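Local coordinates for CBS domain protein (Bacillus anthracis, PDB 3LQN) that is of unknown function but carries a pair of CBS domains, a module that in many proteins binds adenine nucleotides and regulates a partner activity, at the interface of chains A and B. Residues are numbered along the deposited sequence; one frame, centred on the assembly and turned at random. Chains: chain A/B, CBS domain protein.

Contact 1: the interface of chains A and B. Residues chain A 110, 113-114, 134, 137-138, 141; chain B 110, 113-114, 134, 137-138, 141.
In the second CBS repeat, helix 134-144 packs on its copy across the two-fold axis, with helix 106-115 of each chain flanking the partner's helix 134-144; CBS pairs commonly form flat, disc-shaped dimers by such helix packing. A:Leu138 and B:Leu138 lie at the axis and bury far more surface than any neighbour in the patch. Each sends CG anti to its carbonyl carbon (chi1 -75°), and the two side chains cross at about a right angle, so that their CD2 methyls press together at 3.4 Å, tighter than a usual methyl contact. The same CD2 of A:Leu138 reaches B:Ile137 CG2 at 3.9 Å and B:Leu110 CD1 at 4.0 Å, so this methyl is flanked by branched side chains of the partner. The other methyl, A:Leu138 CD1, lies against the extended aliphatic stretch of B:Arg134, 3.8 Å from its CD, the two chains crossing obliquely. That arginine is held within its own subunit: NE of B:Arg134 meets the carbonyl O of B:Thr113 at 2.9 Å, nearly straight (162° at H), and NH2 joins it side-on, so both nitrogens grip one oxygen lying in the guanidinium plane. The hydroxyl OG1 of B:Thr113 in turn bonds to O of B:Leu110. A:Arg134 NH1 and B:Arg134 NH1 each lie 3.2 Å from water 1, which may ease the repulsion of these like charges. Farther along the helix, A:Leu141 and B:Leu141 meet tip to tip through CD1. No direct polar bond crosses the patch; if this dimer is the biological one, it would hold the second repeats together by apolar packing, flanked by tethered arginines.

Contact 2: the interface of chains A and B. Residues chain A 40-41, 44-45, 66; chain B 70-71, 74, 78-79, 81.
A:Val44, on helix 36-46, buries the most surface here and packs against B:Leu70, B:Asp71 and B:Ile79 of the partner. Its CG1 stands anti to the backbone N (chi1 174°), which turns CG2 beside that N and toward the partner's apolar side chains. CG2 of A:Val44 meets CD1 of B:Ile79 tip to tip at 3.7 Å and touches CB of B:Leu70, whose side chain crosses it at about a right angle. CG1 passes alongside the carboxylate of B:Asp71, running the opposite way. Water 2 bridges the backbone carbonyl O of A:Val44 and the carboxylate OD1 of B:Asp71, 2.7 Å from each. B:Leu74, in the loop after helix 66-72, holds CG anti to its backbone N (chi1 173°) and sets CD1 against CD1 of A:Leu41 at 3.5 Å, a tight crossing at about a right angle; the same methyl of B:Leu74 rests on CG of A:Lys45 at 4.0 Å. Beyond B:Ile79, A:Leu40 points CD2 at the ring edge of B:Phe81, in the ring plane and 3.4 Å from CZ, while CG2 of B:Ile79 lies over one face of that ring, offset toward the rim. With no direct hydrogen bond or salt bridge across it, the patch probably holds the first CBS repeats of the two chains together through fitted aliphatic side chains, with a water bridge at its polar rim.

Contact 1: the interface of chains A and B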
ATOM      1  N   LEU A 110      -0.787   6.565 -15.593  1.00 29.86           N
ATOM      2  CA  LEU A 110      -1.703   5.428 -15.462  1.00 33.33           C
ATOM      3  C   LEU A 110      -0.988   4.108 -15.701  1.00 36.57           C
ATOM      4  O   LEU A 110      -1.103   3.176 -14.915  1.00 34.43           O
ATOM      5  CB  LEU A 110      -2.852   5.544 -16.458  1.00 34.26           C
ATOM      6  CG  LEU A 110      -3.690   4.259 -16.641  1.00 39.63           C
ATOM      7  CD1 LEU A 110      -4.385   3.876 -15.360  1.00 37.76           C
ATOM      8  CD2 LEU A 110      -4.682   4.534 -17.721  1.00 42.14           C
ATOM      9  N   THR A 113       1.420   3.278 -12.850  1.00 28.36           N
ATOM     10  CA  THR A 113       0.795   2.914 -11.578  1.00 29.12           C
ATOM     11  C   THR A 113       0.302   1.448 -11.522  1.00 31.95           C
ATOM     12  O   THR A 113       0.038   0.938 -10.435  1.00 32.05           O
ATOM     13  CB  THR A 113      -0.384   3.813 -11.133  1.00 34.23           C
ATOM     14  OG1 THR A 113      -1.424   3.769 -12.128  1.00 41.61           O
ATOM     15  CG2 THR A 113       0.063   5.207 -10.897  1.00 45.65           C
ATOM     16  N   ILE A 114       0.188   0.779 -12.664  1.00 37.41           N
ATOM     17  CA  ILE A 114      -0.175  -0.644 -12.620  1.00 39.62           C
ATOM     18  C   ILE A 114       0.768  -1.470 -11.705  1.00 43.89           C
ATOM     19  O   ILE A 114       0.301  -2.200 -10.835  1.00 44.24           O
ATOM     20  CB  ILE A 114      -0.364  -1.213 -14.016  1.00 40.71           C
ATOM     21  CG1 ILE A 114      -1.543  -0.483 -14.675  1.00 39.16           C
ATOM     22  CG2 ILE A 114      -0.662  -2.684 -13.939  1.00 44.44           C
ATOM     23  CD1 ILE A 114      -1.344  -0.221 -16.101  1.00 44.05           C
ATOM     24  N   ARG A 134      -1.794   5.864  -6.768  1.00 26.15           N
ATOM     25  CA  ARG A 134      -2.844   5.192  -7.484  1.00 27.36           C
ATOM     26  C   ARG A 134      -4.194   5.818  -7.275  1.00 28.94           C
ATOM     27  O   ARG A 134      -4.980   5.883  -8.204  1.00 32.95           O
ATOM     28  CB  ARG A 134      -2.939   3.722  -7.048  1.00 31.68           C
ATOM     29  CG  ARG A 134      -1.789   2.948  -7.544  1.00 31.34           C
ATOM     30  CD  ARG A 134      -1.921   1.570  -7.003  1.00 36.09           C
ATOM     31  NE  ARG A 134      -1.122   0.652  -7.774  1.00 41.43           N
ATOM     32  CZ  ARG A 134      -0.832  -0.557  -7.345  1.00 37.48           C
ATOM     33  NH1 ARG A 134      -1.288  -0.930  -6.164  1.00 38.69           N
ATOM     34  NH2 ARG A 134      -0.087  -1.355  -8.081  1.00 44.62           N
ATOM     35  N   ILE A 137      -5.048   8.529  -9.800  1.00 32.99           N
ATOM     36  CA  ILE A 137      -5.395   7.989 -11.117  1.00 38.14           C
ATOM     37  C   ILE A 137      -6.798   7.345 -11.157  1.00 43.31           C
ATOM     38  O   ILE A 137      -7.570   7.512 -12.125  1.00 45.53           O
ATOM     39  CB  ILE A 137      -4.304   7.027 -11.634  1.00 40.82           C
ATOM     40  CG1 ILE A 137      -3.148   7.830 -12.233  1.00 43.94           C
ATOM     41  CG2 ILE A 137      -4.853   6.167 -12.737  1.00 38.59           C
ATOM     42  CD1 ILE A 137      -2.172   8.349 -11.255  1.00 50.57           C
ATOM     43  N   LEU A 138      -7.140   6.647 -10.085  1.00 39.42           N
ATOM     44  CA  LEU A 138      -8.391   5.904 -10.019  1.00 44.79           C
ATOM     45  C   LEU A 138      -9.558   6.848  -9.805  1.00 48.08           C
ATOM     46  O   LEU A 138     -10.650   6.622 -10.307  1.00 43.98           O
ATOM     47  CB  LEU A 138      -8.348   4.854  -8.897  1.00 42.62           C
ATOM     48  CG  LEU A 138      -7.519   3.598  -9.166  1.00 39.48           C
ATOM     49  CD1 LEU A 138      -7.037   2.946  -7.835  1.00 38.11           C
ATOM     50  CD2 LEU A 138      -8.258   2.598 -10.009  1.00 41.59           C
ATOM     51  N   LEU A 141     -10.307   8.218 -13.079  1.00 53.73           N
ATOM     52  CA  LEU A 141     -10.861   7.211 -13.975  1.00 55.40           C
ATOM     53  C   LEU A 141     -12.290   6.848 -13.580  1.00 62.93           C
ATOM     54  O   LEU A 141     -13.127   6.566 -14.438  1.00 66.24           O
ATOM     55  CB  LEU A 141      -9.984   5.957 -13.981  1.00 57.97           C
ATOM     56  CG  LEU A 141      -8.640   6.074 -14.703  1.00 56.70           C
ATOM     57  CD1 LEU A 141      -7.897   4.748 -14.673  1.00 48.88           C
ATOM     58  CD2 LEU A 141      -8.838   6.551 -16.134  1.00 59.89           C
TER
ATOM     59  N   LEU B 110     -14.482  -0.924  -8.734  1.00 29.86           N
ATOM     60  CA  LEU B 110     -13.722   0.271  -9.115  1.00 33.33           C
ATOM     61  C   LEU B 110     -13.989   1.426  -8.163  1.00 36.57           C
ATOM     62  O   LEU B 110     -13.068   2.060  -7.664  1.00 34.43           O
ATOM     63  CB  LEU B 110     -14.085   0.714 -10.528  1.00 34.26           C
ATOM     64  CG  LEU B 110     -13.603   2.130 -10.913  1.00 39.63           C
ATOM     65  CD1 LEU B 110     -12.099   2.214 -10.904  1.00 37.76           C
ATOM     66  CD2 LEU B 110     -14.143   2.421 -12.273  1.00 42.14           C
ATOM     67  N   THR B 113     -12.449   0.796  -4.722  1.00 28.36           N
ATOM     68  CA  THR B 113     -10.987   0.852  -4.661  1.00 29.12           C
ATOM     69  C   THR B 113     -10.419   2.290  -4.598  1.00 31.95           C
ATOM     70  O   THR B 113      -9.253   2.467  -4.249  1.00 32.05           O
ATOM     71  CB  THR B 113     -10.245   0.114  -5.802  1.00 34.23           C
ATOM     72  OG1 THR B 113     -10.625   0.683  -7.070  1.00 41.61           O
ATOM     73  CG2 THR B 113     -10.524  -1.342  -5.771  1.00 45.65           C
ATOM     74  N   ILE B 114     -11.223   3.298  -4.919  1.00 37.41           N
ATOM     75  CA  ILE B 114     -10.733   4.675  -4.761  1.00 39.62           C
ATOM     76  C   ILE B 114     -10.204   4.956  -3.329  1.00 43.89           C
ATOM     77  O   ILE B 114      -9.089   5.447  -3.168  1.00 44.24           O
ATOM     78  CB  ILE B 114     -11.743   5.686  -5.275  1.00 40.71           C
ATOM     79  CG1 ILE B 114     -11.924   5.459  -6.782  1.00 39.16           C
ATOM     80  CG2 ILE B 114     -11.245   7.084  -5.033  1.00 44.44           C
ATOM     81  CD1 ILE B 114     -13.304   5.632  -7.238  1.00 44.05           C
ATOM     82  N   ARG B 134      -6.229  -2.899  -6.016  1.00 26.15           N
ATOM     83  CA  ARG B 134      -6.237  -1.837  -6.985  1.00 27.36           C
ATOM     84  C   ARG B 134      -5.566  -2.212  -8.276  1.00 28.94           C
ATOM     85  O   ARG B 134      -6.027  -1.816  -9.333  1.00 32.95           O
ATOM     86  CB  ARG B 134      -5.520  -0.596  -6.430  1.00 31.68           C
ATOM     87  CG  ARG B 134      -6.319   0.048  -5.374  1.00 31.34           C
ATOM     88  CD  ARG B 134      -5.512   1.176  -4.841  1.00 36.09           C
ATOM     89  NE  ARG B 134      -6.361   2.112  -4.148  1.00 41.43           N
ATOM     90  CZ  ARG B 134      -5.878   3.036  -3.345  1.00 37.48           C
ATOM     91  NH1 ARG B 134      -4.570   3.094  -3.171  1.00 38.69           N
ATOM     92  NH2 ARG B 134      -6.695   3.861  -2.724  1.00 44.62           N
ATOM     93  N   ILE B 137      -7.911  -3.742 -10.848  1.00 32.99           N
ATOM     94  CA  ILE B 137      -8.786  -2.750 -11.479  1.00 38.14           C
ATOM     95  C   ILE B 137      -8.052  -1.858 -12.504  1.00 43.31           C
ATOM     96  O   ILE B 137      -8.573  -1.548 -13.596  1.00 45.53           O
ATOM     97  CB  ILE B 137      -9.538  -1.913 -10.422  1.00 40.82           C
ATOM     98  CG1 ILE B 137     -10.746  -2.697  -9.905  1.00 43.94           C
ATOM     99  CG2 ILE B 137     -10.072  -0.653 -11.042  1.00 38.59           C
ATOM    100  CD1 ILE B 137     -10.448  -3.686  -8.852  1.00 50.57           C
ATOM    101  N   LEU B 138      -6.826  -1.487 -12.168  1.00 39.42           N
ATOM    102  CA  LEU B 138      -6.049  -0.569 -12.989  1.00 44.79           C
ATOM    103  C   LEU B 138      -5.521  -1.277 -14.222  1.00 48.08           C
ATOM    104  O   LEU B 138      -5.414  -0.687 -15.288  1.00 43.98           O
ATOM    105  CB  LEU B 138      -4.885   0.035 -12.188  1.00 42.62           C
ATOM    106  CG  LEU B 138      -5.243   1.117 -11.169  1.00 39.48           C
ATOM    107  CD1 LEU B 138      -4.178   1.197 -10.035  1.00 38.11           C
ATOM    108  CD2 LEU B 138      -5.437   2.462 -11.812  1.00 41.59           C
ATOM    109  N   LEU B 141      -8.294  -1.346 -16.560  1.00 53.73           N
ATOM    110  CA  LEU B 141      -8.617  -0.015 -17.059  1.00 55.40           C
ATOM    111  C   LEU B 141      -7.550   0.482 -18.031  1.00 62.93           C
ATOM    112  O   LEU B 141      -7.855   1.186 -18.994  1.00 66.24           O
ATOM    113  CB  LEU B 141      -8.769   0.971 -15.899  1.00 57.97           C
ATOM    114  CG  LEU B 141     -10.032   0.824 -15.047  1.00 56.70           C
ATOM    115  CD1 LEU B 141     -10.078   1.893 -13.966  1.00 48.88           C
ATOM    116  CD2 LEU B 141     -11.278   0.881 -15.917  1.00 59.89           C
TER
HETATM  117  O   HOH W   1      -2.362   0.873  -3.765  0.50 24.45           O

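Contact 2: the interface of chains A and B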
ATOM      1  N   LEU A  40      11.772   4.673  10.350  1.00 16.13           N
ATOM      2  CA  LEU A  40      10.537   3.928  10.587  1.00 17.66           C
ATOM      3  C   LEU A  40       9.557   4.805  11.364  1.00 20.52           C
ATOM      4  O   LEU A  40       8.340   4.800  11.108  1.00 15.74           O
ATOM      5  CB  LEU A  40      10.846   2.616  11.332  1.00 18.17           C
ATOM      6  CG  LEU A  40       9.598   1.750  11.520  1.00 18.28           C
ATOM      7  CD1 LEU A  40       9.079   1.180  10.141  1.00 15.72           C
ATOM      8  CD2 LEU A  40       9.993   0.563  12.421  1.00 20.26           C
ATOM      9  N   LEU A  41      10.081   5.618  12.287  0.63 17.26           N
ATOM     10  CA  LEU A  41       9.182   6.499  13.018  0.63 15.36           C
ATOM     11  C   LEU A  41       8.544   7.568  12.109  0.63 20.51           C
ATOM     12  O   LEU A  41       7.360   7.895  12.244  0.63 20.44           O
ATOM     13  CB  LEU A  41       9.966   7.156  14.188  0.63 21.66           C
ATOM     14  CG  LEU A  41       9.160   7.888  15.250  0.63 20.85           C
ATOM     15  CD1 LEU A  41       8.176   6.975  15.950  0.63 20.03           C
ATOM     16  CD2 LEU A  41      10.146   8.508  16.278  0.63 25.48           C
ATOM     17  N   VAL A  44       5.832   5.853  10.109  1.00 19.20           N
ATOM     18  CA  VAL A  44       4.633   5.553  10.876  1.00 19.89           C
ATOM     19  C   VAL A  44       3.892   6.816  11.263  1.00 21.34           C
ATOM     20  O   VAL A  44       2.647   6.860  11.217  1.00 23.45           O
ATOM     21  CB  VAL A  44       4.962   4.730  12.140  1.00 17.10           C
ATOM     22  CG1 VAL A  44       3.698   4.520  13.059  1.00 24.30           C
ATOM     23  CG2 VAL A  44       5.577   3.364  11.762  1.00 14.94           C
ATOM     24  N   LYS A  45       4.643   7.823  11.718  1.00 22.46           N
ATOM     25  CA  LYS A  45       4.043   9.091  12.150  1.00 30.43           C
ATOM     26  C   LYS A  45       3.355   9.828  11.015  1.00 37.91           C
ATOM     27  O   LYS A  45       2.311  10.473  11.231  1.00 37.15           O
ATOM     28  CB  LYS A  45       5.052   9.997  12.854  1.00 25.30           C
ATOM     29  CG  LYS A  45       5.397   9.509  14.266  1.00 23.99           C
ATOM     30  CD  LYS A  45       6.342  10.509  14.976  1.00 32.62           C
ATOM     31  CE  LYS A  45       5.609  11.799  15.252  1.00 48.77           C
ATOM     32  NZ  LYS A  45       6.544  12.866  15.707  1.00 64.43           N
ATOM     33  N   THR A  66       8.017   0.940   4.729  0.60 17.91           N
ATOM     34  CA  THR A  66       7.973   0.148   5.931  0.60 18.43           C
ATOM     35  C   THR A  66       8.243  -1.317   5.604  0.60 19.38           C
ATOM     36  O   THR A  66       8.869  -2.032   6.393  0.60 15.11           O
ATOM     37  CB  THR A  66       6.608   0.308   6.628  0.60 26.17           C
ATOM     38  OG1 THR A  66       6.391   1.704   6.876  0.60 24.77           O
ATOM     39  CG2 THR A  66       6.574  -0.464   7.941  0.60 24.05           C
TER
ATOM     40  N   LEU B  70       2.063  -1.354  13.663  1.00 16.39           N
ATOM     41  CA  LEU B  70       3.057  -0.345  14.077  1.00 19.96           C
ATOM     42  C   LEU B  70       2.362   0.867  14.782  1.00 19.15           C
ATOM     43  O   LEU B  70       2.852   1.360  15.780  1.00 19.24           O
ATOM     44  CB  LEU B  70       3.871   0.126  12.875  1.00 19.37           C
ATOM     45  CG  LEU B  70       4.644  -1.035  12.220  1.00 21.55           C
ATOM     46  CD1 LEU B  70       5.351  -0.495  10.942  1.00 21.84           C
ATOM     47  CD2 LEU B  70       5.646  -1.644  13.235  1.00 26.76           C
ATOM     48  N   ASP B  71       1.183   1.251  14.307  1.00 19.04           N
ATOM     49  CA  ASP B  71       0.430   2.358  14.961  1.00 21.10           C
ATOM     50  C   ASP B  71       0.094   1.958  16.404  1.00 21.75           C
ATOM     51  O   ASP B  71       0.035   2.785  17.322  1.00 21.52           O
ATOM     52  CB  ASP B  71      -0.892   2.612  14.222  1.00 20.81           C
ATOM     53  CG  ASP B  71      -0.697   3.389  12.934  1.00 27.74           C
ATOM     54  OD1 ASP B  71       0.432   3.827  12.696  1.00 32.65           O
ATOM     55  OD2 ASP B  71      -1.651   3.546  12.161  1.00 30.68           O
ATOM     56  N   LEU B  74       3.090   2.720  18.614  1.00 20.37           N
ATOM     57  CA  LEU B  74       3.742   4.002  18.345  1.00 23.46           C
ATOM     58  C   LEU B  74       3.962   4.743  19.685  1.00 26.63           C
ATOM     59  O   LEU B  74       3.017   5.240  20.296  1.00 21.19           O
ATOM     60  CB  LEU B  74       2.904   4.858  17.427  1.00 21.32           C
ATOM     61  CG  LEU B  74       3.415   6.300  17.208  1.00 24.29           C
ATOM     62  CD1 LEU B  74       4.813   6.270  16.608  1.00 22.57           C
ATOM     63  CD2 LEU B  74       2.505   7.118  16.361  1.00 28.26           C
ATOM     64  N   ARG B  78       9.827   6.351  19.988  0.55 27.24           N
ATOM     65  CA  ARG B  78      10.274   5.180  19.270  0.55 28.65           C
ATOM     66  C   ARG B  78       9.077   4.276  19.015  0.55 27.12           C
ATOM     67  O   ARG B  78       8.030   4.443  19.622  0.55 24.98           O
ATOM     68  CB  ARG B  78      11.324   4.429  20.085  0.55 33.91           C
ATOM     69  CG  ARG B  78      10.923   4.248  21.529  0.55 38.95           C
ATOM     70  CD  ARG B  78      12.052   3.635  22.322  0.55 43.72           C
ATOM     71  NE  ARG B  78      12.306   2.271  21.880  0.55 43.40           N
ATOM     72  CZ  ARG B  78      11.777   1.200  22.458  0.55 38.96           C
ATOM     73  NH1 ARG B  78      10.977   1.319  23.511  0.55 44.50           N
ATOM     74  NH2 ARG B  78      12.063   0.010  21.991  0.55 33.33           N
ATOM     75  N   ILE B  79       9.243   3.360  18.075  1.00 25.29           N
ATOM     76  CA  ILE B  79       8.243   2.320  17.840  1.00 20.63           C
ATOM     77  C   ILE B  79       8.529   1.282  18.909  1.00 27.82           C
ATOM     78  O   ILE B  79       9.648   0.758  18.979  1.00 34.76           O
ATOM     79  CB  ILE B  79       8.366   1.715  16.438  1.00 25.24           C
ATOM     80  CG1 ILE B  79       8.128   2.768  15.314  1.00 25.62           C
ATOM     81  CG2 ILE B  79       7.391   0.533  16.296  1.00 24.40           C
ATOM     82  CD1 ILE B  79       6.659   3.463  15.264  1.00 24.17           C
ATOM     83  N   PHE B  81       8.500  -1.895  20.031  0.56 25.70           N
ATOM     84  CA  PHE B  81       8.351  -3.287  19.599  0.56 23.72           C
ATOM     85  C   PHE B  81       8.267  -4.314  20.748  0.56 21.25           C
ATOM     86  O   PHE B  81       7.725  -5.397  20.563  0.56 24.44           O
ATOM     87  CB  PHE B  81       9.441  -3.698  18.590  0.56 28.10           C
ATOM     88  CG  PHE B  81       9.309  -3.022  17.241  0.56 30.24           C
ATOM     89  CD1 PHE B  81       8.224  -3.277  16.426  0.56 46.55           C
ATOM     90  CD2 PHE B  81      10.255  -2.107  16.812  0.56 25.54           C
ATOM     91  CE1 PHE B  81       8.098  -2.641  15.196  0.56 50.70           C
ATOM     92  CE2 PHE B  81      10.149  -1.482  15.608  0.56 28.78           C
ATOM     93  CZ  PHE B  81       9.071  -1.747  14.784  0.56 43.15           C
TER
HETATM   94  O   HOH W   2       0.998   4.896  10.266  1.00 32.66           O

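The C-alpha centres of contact 1 and contact 2 lie about 28 Å apart, on opposite sides of the dimer, and they share no residue. Contact 1 uses helices 106-115 and 134-144 and straddles the two-fold axis; contact 2 sets helix 36-46 and A:Thr66, at the start of helix 66-72, against helix 66-72, the loop after it and the start of 3-10 helix 81-86 of chain B, and has a twin with the chains exchanged. Each repeat faces its own counterpart, and two such separated, mainly apolar regions could limit rocking of the subunits, consistent with a CBS-type dimer, although the structure alone does not prove the oligomer.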